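Local coordinates for protein methyltransferase WBDD (Escherichia coli, PDB 4AZS) that couples kinase and methyltransferase activities in one chain and regulates the chain length of the O antigen in Escherichia coli O9a, at residues Ser402-Val407 with Trp478-Glu483; Phe207-His210 with Pro215-Met218. One frame throughout, in Å; residues are numbered along the deposited sequence.

Contact 1: residues Ser402-Val407 with Trp478-Glu483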
ATOM      1  N   SER A 402      19.419  19.874 -61.115  1.00 51.83           N
ATOM      2  CA  SER A 402      19.798  18.945 -60.042  1.00 55.12           C
ATOM      3  C   SER A 402      21.133  18.267 -60.339  1.00 52.25           C
ATOM      4  O   SER A 402      21.944  18.044 -59.440  1.00 50.22           O
ATOM      5  CB  SER A 402      18.758  17.862 -59.865  1.00 52.73           C
ATOM      6  OG  SER A 402      18.713  17.172 -61.072  1.00 57.10           O
ATOM      7  N   PHE A 403      21.385  17.950 -61.601  1.00 49.50           N
ATOM      8  CA  PHE A 403      22.612  17.266 -61.883  1.00 48.57           C
ATOM      9  C   PHE A 403      23.803  18.143 -61.467  1.00 54.69           C
ATOM     10  O   PHE A 403      24.898  17.637 -61.190  1.00 52.44           O
ATOM     11  CB  PHE A 403      22.707  16.854 -63.346  1.00 47.73           C
ATOM     12  CG  PHE A 403      23.829  15.895 -63.599  1.00 48.92           C
ATOM     13  CD1 PHE A 403      23.653  14.528 -63.387  1.00 46.22           C
ATOM     14  CD2 PHE A 403      25.072  16.353 -63.953  1.00 45.49           C
ATOM     15  CE1 PHE A 403      24.686  13.642 -63.570  1.00 43.51           C
ATOM     16  CE2 PHE A 403      26.118  15.461 -64.142  1.00 47.53           C
ATOM     17  CZ  PHE A 403      25.927  14.101 -63.938  1.00 44.59           C
ATOM     18  N   PHE A 404      23.591  19.460 -61.404  1.00 54.00           N
ATOM     19  CA  PHE A 404      24.653  20.350 -60.956  1.00 56.11           C
ATOM     20  C   PHE A 404      24.876  20.213 -59.470  1.00 50.89           C
ATOM     21  O   PHE A 404      26.002  20.339 -58.988  1.00 50.13           O
ATOM     22  CB  PHE A 404      24.323  21.806 -61.277  1.00 58.03           C
ATOM     23  CG  PHE A 404      24.243  22.089 -62.736  1.00 59.42           C
ATOM     24  CD1 PHE A 404      25.271  21.685 -63.587  1.00 61.96           C
ATOM     25  CD2 PHE A 404      23.170  22.791 -63.258  1.00 61.33           C
ATOM     26  CE1 PHE A 404      25.220  21.959 -64.937  1.00 56.99           C
ATOM     27  CE2 PHE A 404      23.111  23.077 -64.611  1.00 61.87           C
ATOM     28  CZ  PHE A 404      24.130  22.644 -65.450  1.00 60.81           C
ATOM     29  N   VAL A 405      23.792  19.976 -58.754  1.00 50.44           N
ATOM     30  CA  VAL A 405      23.862  19.776 -57.328  1.00 55.62           C
ATOM     31  C   VAL A 405      24.606  18.468 -57.045  1.00 55.08           C
ATOM     32  O   VAL A 405      25.631  18.473 -56.343  1.00 60.14           O
ATOM     33  CB  VAL A 405      22.463  19.788 -56.692  1.00 58.53           C
ATOM     34  CG1 VAL A 405      22.566  19.496 -55.208  1.00 61.34           C
ATOM     35  CG2 VAL A 405      21.797  21.143 -56.914  1.00 61.55           C
ATOM     36  N   PHE A 406      24.101  17.367 -57.600  1.00 52.09           N
ATOM     37  CA  PHE A 406      24.847  16.102 -57.649  1.00 50.26           C
ATOM     38  C   PHE A 406      26.337  16.388 -57.826  1.00 46.98           C
ATOM     39  O   PHE A 406      27.168  15.922 -57.033  1.00 43.84           O
ATOM     40  CB  PHE A 406      24.350  15.196 -58.794  1.00 47.84           C
ATOM     41  CG  PHE A 406      25.093  13.881 -58.915  1.00 47.63           C
ATOM     42  CD1 PHE A 406      24.942  12.888 -57.964  1.00 49.58           C
ATOM     43  CD2 PHE A 406      25.904  13.618 -59.997  1.00 50.19           C
ATOM     44  CE1 PHE A 406      25.592  11.679 -58.075  1.00 48.23           C
ATOM     45  CE2 PHE A 406      26.559  12.398 -60.119  1.00 50.04           C
ATOM     46  CZ  PHE A 406      26.405  11.427 -59.153  1.00 49.01           C
ATOM     47  N   VAL A 407      26.672  17.157 -58.854  1.00 45.32           N
ATOM     48  CA  VAL A 407      28.087  17.403 -59.165  1.00 46.68           C
ATOM     49  C   VAL A 407      28.756  18.075 -57.978  1.00 49.19           C
ATOM     50  O   VAL A 407      29.858  17.703 -57.573  1.00 46.61           O
ATOM     51  CB  VAL A 407      28.289  18.292 -60.408  1.00 45.95           C
ATOM     52  CG1 VAL A 407      29.691  18.892 -60.416  1.00 45.20           C
ATOM     53  CG2 VAL A 407      28.039  17.488 -61.674  1.00 45.70           C
ATOM     54  N   TRP A 478      26.391  30.682 -57.022  1.00 76.90           N
ATOM     55  CA  TRP A 478      25.649  30.939 -55.793  1.00 74.36           C
ATOM     56  C   TRP A 478      24.301  30.279 -55.760  1.00 66.54           C
ATOM     57  O   TRP A 478      23.810  29.922 -54.699  1.00 65.91           O
ATOM     58  CB  TRP A 478      25.572  32.440 -55.527  1.00 78.75           C
ATOM     59  CG  TRP A 478      26.940  33.014 -55.237  1.00 89.31           C
ATOM     60  CD1 TRP A 478      27.555  34.108 -55.843  1.00 93.48           C
ATOM     61  CD2 TRP A 478      27.944  32.495 -54.278  1.00 99.05           C
ATOM     62  NE1 TRP A 478      28.812  34.312 -55.333  1.00100.51           N
ATOM     63  CE2 TRP A 478      29.107  33.377 -54.391  1.00107.16           C
ATOM     64  CE3 TRP A 478      27.988  31.430 -53.363  1.00100.98           C
ATOM     65  CZ2 TRP A 478      30.248  33.188 -53.614  1.00116.46           C
ATOM     66  CZ3 TRP A 478      29.143  31.251 -52.591  1.00103.46           C
ATOM     67  CH2 TRP A 478      30.240  32.109 -52.714  1.00114.62           C
ATOM     68  N   ILE A 479      23.716  30.060 -56.926  1.00 61.25           N
ATOM     69  CA  ILE A 479      22.403  29.449 -57.023  1.00 61.26           C
ATOM     70  C   ILE A 479      22.450  27.953 -56.738  1.00 65.30           C
ATOM     71  O   ILE A 479      21.554  27.406 -56.093  1.00 69.29           O
ATOM     72  CB  ILE A 479      21.816  29.673 -58.415  1.00 65.91           C
ATOM     73  CG1 ILE A 479      21.511  31.168 -58.598  1.00 63.44           C
ATOM     74  CG2 ILE A 479      20.571  28.814 -58.608  1.00 67.02           C
ATOM     75  CD1 ILE A 479      21.518  31.592 -60.043  1.00 72.68           C
ATOM     76  N   ILE A 480      23.497  27.300 -57.217  1.00 63.77           N
ATOM     77  CA  ILE A 480      23.694  25.885 -56.961  1.00 62.28           C
ATOM     78  C   ILE A 480      24.196  25.668 -55.541  1.00 64.87           C
ATOM     79  O   ILE A 480      23.814  24.699 -54.906  1.00 67.06           O
ATOM     80  CB  ILE A 480      24.637  25.269 -58.007  1.00 61.93           C
ATOM     81  CG1 ILE A 480      23.885  25.123 -59.332  1.00 63.91           C
ATOM     82  CG2 ILE A 480      25.155  23.914 -57.580  1.00 67.13           C
ATOM     83  CD1 ILE A 480      24.785  25.290 -60.526  1.00 64.50           C
ATOM     84  N   ALA A 481      25.037  26.567 -55.034  1.00 65.93           N
ATOM     85  CA  ALA A 481      25.490  26.459 -53.646  1.00 67.14           C
ATOM     86  C   ALA A 481      24.316  26.567 -52.695  1.00 65.99           C
ATOM     87  O   ALA A 481      24.279  25.859 -51.687  1.00 67.45           O
ATOM     88  CB  ALA A 481      26.537  27.510 -53.314  1.00 72.15           C
ATOM     89  N   GLN A 482      23.366  27.451 -53.006  1.00 64.12           N
ATOM     90  CA  GLN A 482      22.118  27.531 -52.247  1.00 66.70           C
ATOM     91  C   GLN A 482      21.201  26.324 -52.507  1.00 70.75           C
ATOM     92  O   GLN A 482      20.574  25.793 -51.581  1.00 74.94           O
ATOM     93  CB  GLN A 482      21.391  28.831 -52.537  1.00 64.86           C
ATOM     94  CG  GLN A 482      22.131  30.030 -52.000  1.00 68.55           C
ATOM     95  CD  GLN A 482      21.500  31.335 -52.424  1.00 71.55           C
ATOM     96  OE1 GLN A 482      22.113  32.145 -53.110  1.00 71.87           O
ATOM     97  NE2 GLN A 482      20.265  31.543 -52.016  1.00 80.00           N
ATOM     98  N   GLU A 483      21.132  25.892 -53.760  1.00 72.16           N
ATOM     99  CA  GLU A 483      20.468  24.633 -54.104  1.00 74.87           C
ATOM    100  C   GLU A 483      21.076  23.443 -53.362  1.00 75.17           C
ATOM    101  O   GLU A 483      20.351  22.583 -52.895  1.00 80.01           O
ATOM    102  CB  GLU A 483      20.610  24.360 -55.587  1.00 72.72           C
ATOM    103  CG  GLU A 483      19.768  25.241 -56.478  1.00 80.62           C
ATOM    104  CD  GLU A 483      18.526  24.549 -56.968  1.00 88.39           C
ATOM    105  OE1 GLU A 483      18.128  23.526 -56.370  1.00 86.73           O
ATOM    106  OE2 GLU A 483      17.946  25.042 -57.957  1.00 95.35           O
TER
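Ile480 packs against both Phe404 and Val405, and its side chain meets that of Phe404 through carbon atoms. The tip of the isoleucine, CD1, comes to 3.6 Å from Phe404 CB and lies 3.9 Å from Phe404 CG, so it sits where the ring joins the backbone. Ile480 CG1 stands beside its own backbone N (chi1 -74°), which sends that branch up to the phenylalanine, while the other branch, CG2, settles 3.9 Å from the backbone O of Phe404. The ring itself leads away from the helix of Ile480 and meets Trp443, in the helix 435-443 that also supplies Val442 against Phe404 and Leu439 against Ile480.

A second apolar touch lies beside the first. Val405 CG2 is 3.7 Å from Glu483 CB, the two side chains crossing at about a right angle, and the same methyl is 4.4 Å from Ile480 CG2, a looser approach.

Hydrogen bonds play no part between the two segments. Glu483 contributes only its aliphatic base here; its chain bends at chi2, and its carboxylate oxygen OE2 takes a hydrogen bond from Gln401 NE2, one residue ahead of Ser402, tying the two helices together just beside the apolar patch.

The backbones come nearest at Val405 and Ile480, whose CA atoms are 6.1 Å apart. The short axes approach to 9.3 Å with a crossing angle of -76°, so the contact is a compact patch of steeply crossed helix-helix packing, joining helix 397-410 of the kinase part to helix 475-485, the last helix modelled.

Contact 2: residues Phe207-His210 with Pro215-Met218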
ATOM      1  N   PHE A 207      -6.967 -16.440 -42.748  1.00 30.34           N
ATOM      2  CA  PHE A 207      -7.862 -17.553 -42.487  1.00 29.73           C
ATOM      3  C   PHE A 207      -8.897 -17.212 -41.444  1.00 29.91           C
ATOM      4  O   PHE A 207      -8.606 -16.538 -40.451  1.00 26.80           O
ATOM      5  CB  PHE A 207      -7.057 -18.793 -42.098  1.00 28.63           C
ATOM      6  CG  PHE A 207      -6.164 -19.246 -43.203  1.00 29.19           C
ATOM      7  CD1 PHE A 207      -6.674 -20.035 -44.226  1.00 30.53           C
ATOM      8  CD2 PHE A 207      -4.871 -18.759 -43.317  1.00 27.15           C
ATOM      9  CE1 PHE A 207      -5.893 -20.406 -45.293  1.00 29.47           C
ATOM     10  CE2 PHE A 207      -4.072 -19.140 -44.378  1.00 29.56           C
ATOM     11  CZ  PHE A 207      -4.593 -19.952 -45.394  1.00 30.26           C
ATOM     12  N   ASP A 208     -10.096 -17.714 -41.684  1.00 31.73           N
ATOM     13  CA  ASP A 208     -11.229 -17.689 -40.735  1.00 32.86           C
ATOM     14  C   ASP A 208     -10.987 -18.659 -39.587  1.00 31.27           C
ATOM     15  O   ASP A 208     -10.707 -19.842 -39.767  1.00 33.35           O
ATOM     16  CB  ASP A 208     -12.561 -17.996 -41.502  1.00 37.15           C
ATOM     17  CG  ASP A 208     -13.872 -17.825 -40.613  1.00 38.63           C
ATOM     18  OD1 ASP A 208     -13.851 -17.637 -39.365  1.00 37.50           O
ATOM     19  OD2 ASP A 208     -14.960 -17.905 -41.208  1.00 45.15           O
ATOM     20  N   THR A 209     -11.070 -18.157 -38.378  1.00 30.32           N
ATOM     21  CA  THR A 209     -10.818 -18.992 -37.206  1.00 30.12           C
ATOM     22  C   THR A 209     -12.068 -19.657 -36.656  1.00 29.72           C
ATOM     23  O   THR A 209     -11.953 -20.482 -35.768  1.00 31.83           O
ATOM     24  CB  THR A 209     -10.352 -18.139 -36.032  1.00 29.34           C
ATOM     25  OG1 THR A 209     -11.408 -17.230 -35.695  1.00 28.57           O
ATOM     26  CG2 THR A 209      -9.122 -17.386 -36.383  1.00 31.95           C
ATOM     27  N   HIS A 210     -13.238 -19.205 -37.115  1.00 31.73           N
ATOM     28  CA  HIS A 210     -14.551 -19.541 -36.502  1.00 33.07           C
ATOM     29  C   HIS A 210     -14.768 -19.091 -35.098  1.00 32.86           C
ATOM     30  O   HIS A 210     -15.728 -19.524 -34.470  1.00 31.39           O
ATOM     31  CB  HIS A 210     -14.849 -21.033 -36.619  1.00 34.42           C
ATOM     32  CG  HIS A 210     -14.903 -21.494 -38.054  1.00 39.07           C
ATOM     33  ND1 HIS A 210     -13.829 -22.051 -38.694  1.00 42.19           N
ATOM     34  CD2 HIS A 210     -15.916 -21.398 -38.992  1.00 39.55           C
ATOM     35  CE1 HIS A 210     -14.161 -22.310 -39.972  1.00 42.21           C
ATOM     36  NE2 HIS A 210     -15.447 -21.926 -40.152  1.00 46.07           N
ATOM     37  N   PRO A 215     -10.037 -12.480 -39.334  1.00 26.93           N
ATOM     38  CA  PRO A 215      -9.176 -13.517 -39.799  1.00 26.78           C
ATOM     39  C   PRO A 215      -7.743 -13.368 -39.241  1.00 28.54           C
ATOM     40  O   PRO A 215      -7.348 -12.291 -38.765  1.00 28.73           O
ATOM     41  CB  PRO A 215      -9.207 -13.328 -41.323  1.00 28.15           C
ATOM     42  CG  PRO A 215      -9.326 -11.850 -41.514  1.00 28.27           C
ATOM     43  CD  PRO A 215     -10.246 -11.434 -40.370  1.00 29.49           C
ATOM     44  N   ARG A 216      -6.985 -14.446 -39.297  1.00 26.87           N
ATOM     45  CA  ARG A 216      -5.601 -14.448 -38.905  1.00 26.49           C
ATOM     46  C   ARG A 216      -4.711 -14.569 -40.150  1.00 25.90           C
ATOM     47  O   ARG A 216      -4.892 -15.465 -40.981  1.00 25.25           O
ATOM     48  CB  ARG A 216      -5.319 -15.586 -37.937  1.00 27.36           C
ATOM     49  CG  ARG A 216      -6.052 -15.478 -36.628  1.00 26.79           C
ATOM     50  CD  ARG A 216      -5.696 -16.609 -35.671  1.00 26.33           C
ATOM     51  NE  ARG A 216      -6.363 -16.323 -34.416  1.00 25.43           N
ATOM     52  CZ  ARG A 216      -6.701 -17.229 -33.511  1.00 25.33           C
ATOM     53  NH1 ARG A 216      -6.339 -18.487 -33.666  1.00 26.10           N
ATOM     54  NH2 ARG A 216      -7.444 -16.869 -32.480  1.00 25.53           N
ATOM     55  N   PRO A 217      -3.728 -13.683 -40.258  1.00 24.91           N
ATOM     56  CA  PRO A 217      -2.765 -13.737 -41.327  1.00 25.72           C
ATOM     57  C   PRO A 217      -1.756 -14.893 -41.115  1.00 24.25           C
ATOM     58  O   PRO A 217      -1.443 -15.275 -39.977  1.00 24.31           O
ATOM     59  CB  PRO A 217      -2.099 -12.343 -41.249  1.00 27.44           C
ATOM     60  CG  PRO A 217      -2.110 -12.056 -39.785  1.00 26.58           C
ATOM     61  CD  PRO A 217      -3.418 -12.601 -39.300  1.00 26.73           C
ATOM     62  N   MET A 218      -1.358 -15.496 -42.215  1.00 24.10           N
ATOM     63  CA  MET A 218      -0.314 -16.494 -42.272  1.00 23.95           C
ATOM     64  C   MET A 218       0.879 -15.869 -43.003  1.00 23.95           C
ATOM     65  O   MET A 218       0.719 -15.356 -44.110  1.00 24.51           O
ATOM     66  CB  MET A 218      -0.819 -17.697 -43.061  1.00 24.61           C
ATOM     67  CG  MET A 218       0.182 -18.808 -43.157  1.00 26.14           C
ATOM     68  SD  MET A 218      -0.377 -20.354 -43.916  1.00 28.61           S
ATOM     69  CE  MET A 218      -1.425 -20.956 -42.620  1.00 26.01           C
TER
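Thr209 lays its methyl over one face of the Arg216 guanidinium. CG2 stands 3.5 Å above that plane, offset toward its rim and 3.6 Å from Arg216 NE, and it also touches CD and CG, so the methyl spans the chain from CG to the guanidinium. The two side chains cross at about a right angle. Arg216 stays extended from CG to NE, carrying its charged end past Thr209 to Glu179, a salt bridge through NH2, and to Ser142 OG, bonded by NH1. These partners would probably hold the guanidinium plane against rotation.

Phe207 turns its ring the other way along the strand, toward Met218. The two side chains cross obliquely: Met218 CB lies at the ring edge, in its plane, 3.8 Å from Phe207 CE2, while the bend at chi3 (-72°) brings CE back to 3.7 Å from that same ring atom. Met218 SD approaches obliquely, 5.1 Å from the centroid of the Phe207 ring, a Met-aromatic contact. Arg49 of helix 47-64 touches both side chains.

Between these pairs, the backbones of Phe207 and Arg216 exchange hydrogen bonds, N to O each way and both 2.9 Å long, and their side chains share one face of the sheet. Beyond them, Asp208 OD1 accepts from His210 N at 2.8 Å, forming an Asx turn.

Here a beta hairpin closes beside the S-adenosylmethionine site: antiparallel strand 216-222 lies between 169-173 and 200-207, the edge strand within this chain, in the 3-2-1-4-5-7-6 order of the class I (Rossmann-like) methyltransferase fold.

In the fold
The two contacts belong to different halves of the chain and lie on opposite sides of its centre. Their centres are 53 Å apart and their nearest atoms about 39 Å, so they do not touch. Contact 2 sits in the methyltransferase half, with the side chain of Arg216 about 5 Å from bound S-adenosylmethionine; contact 1 lies in the kinase half, which binds adenosine monophosphate in a pocket that includes Tyr256, Met321 and Trp368, none of them in the contact. Contact 2 is largely buried at the edge of the sheet, and contact 1 is partly buried. Both adjoin other subunits: Trp478 meets Trp443 of the second, Glu483 packs on Trp478 of the third, and His210 on Pro213 of the fourth.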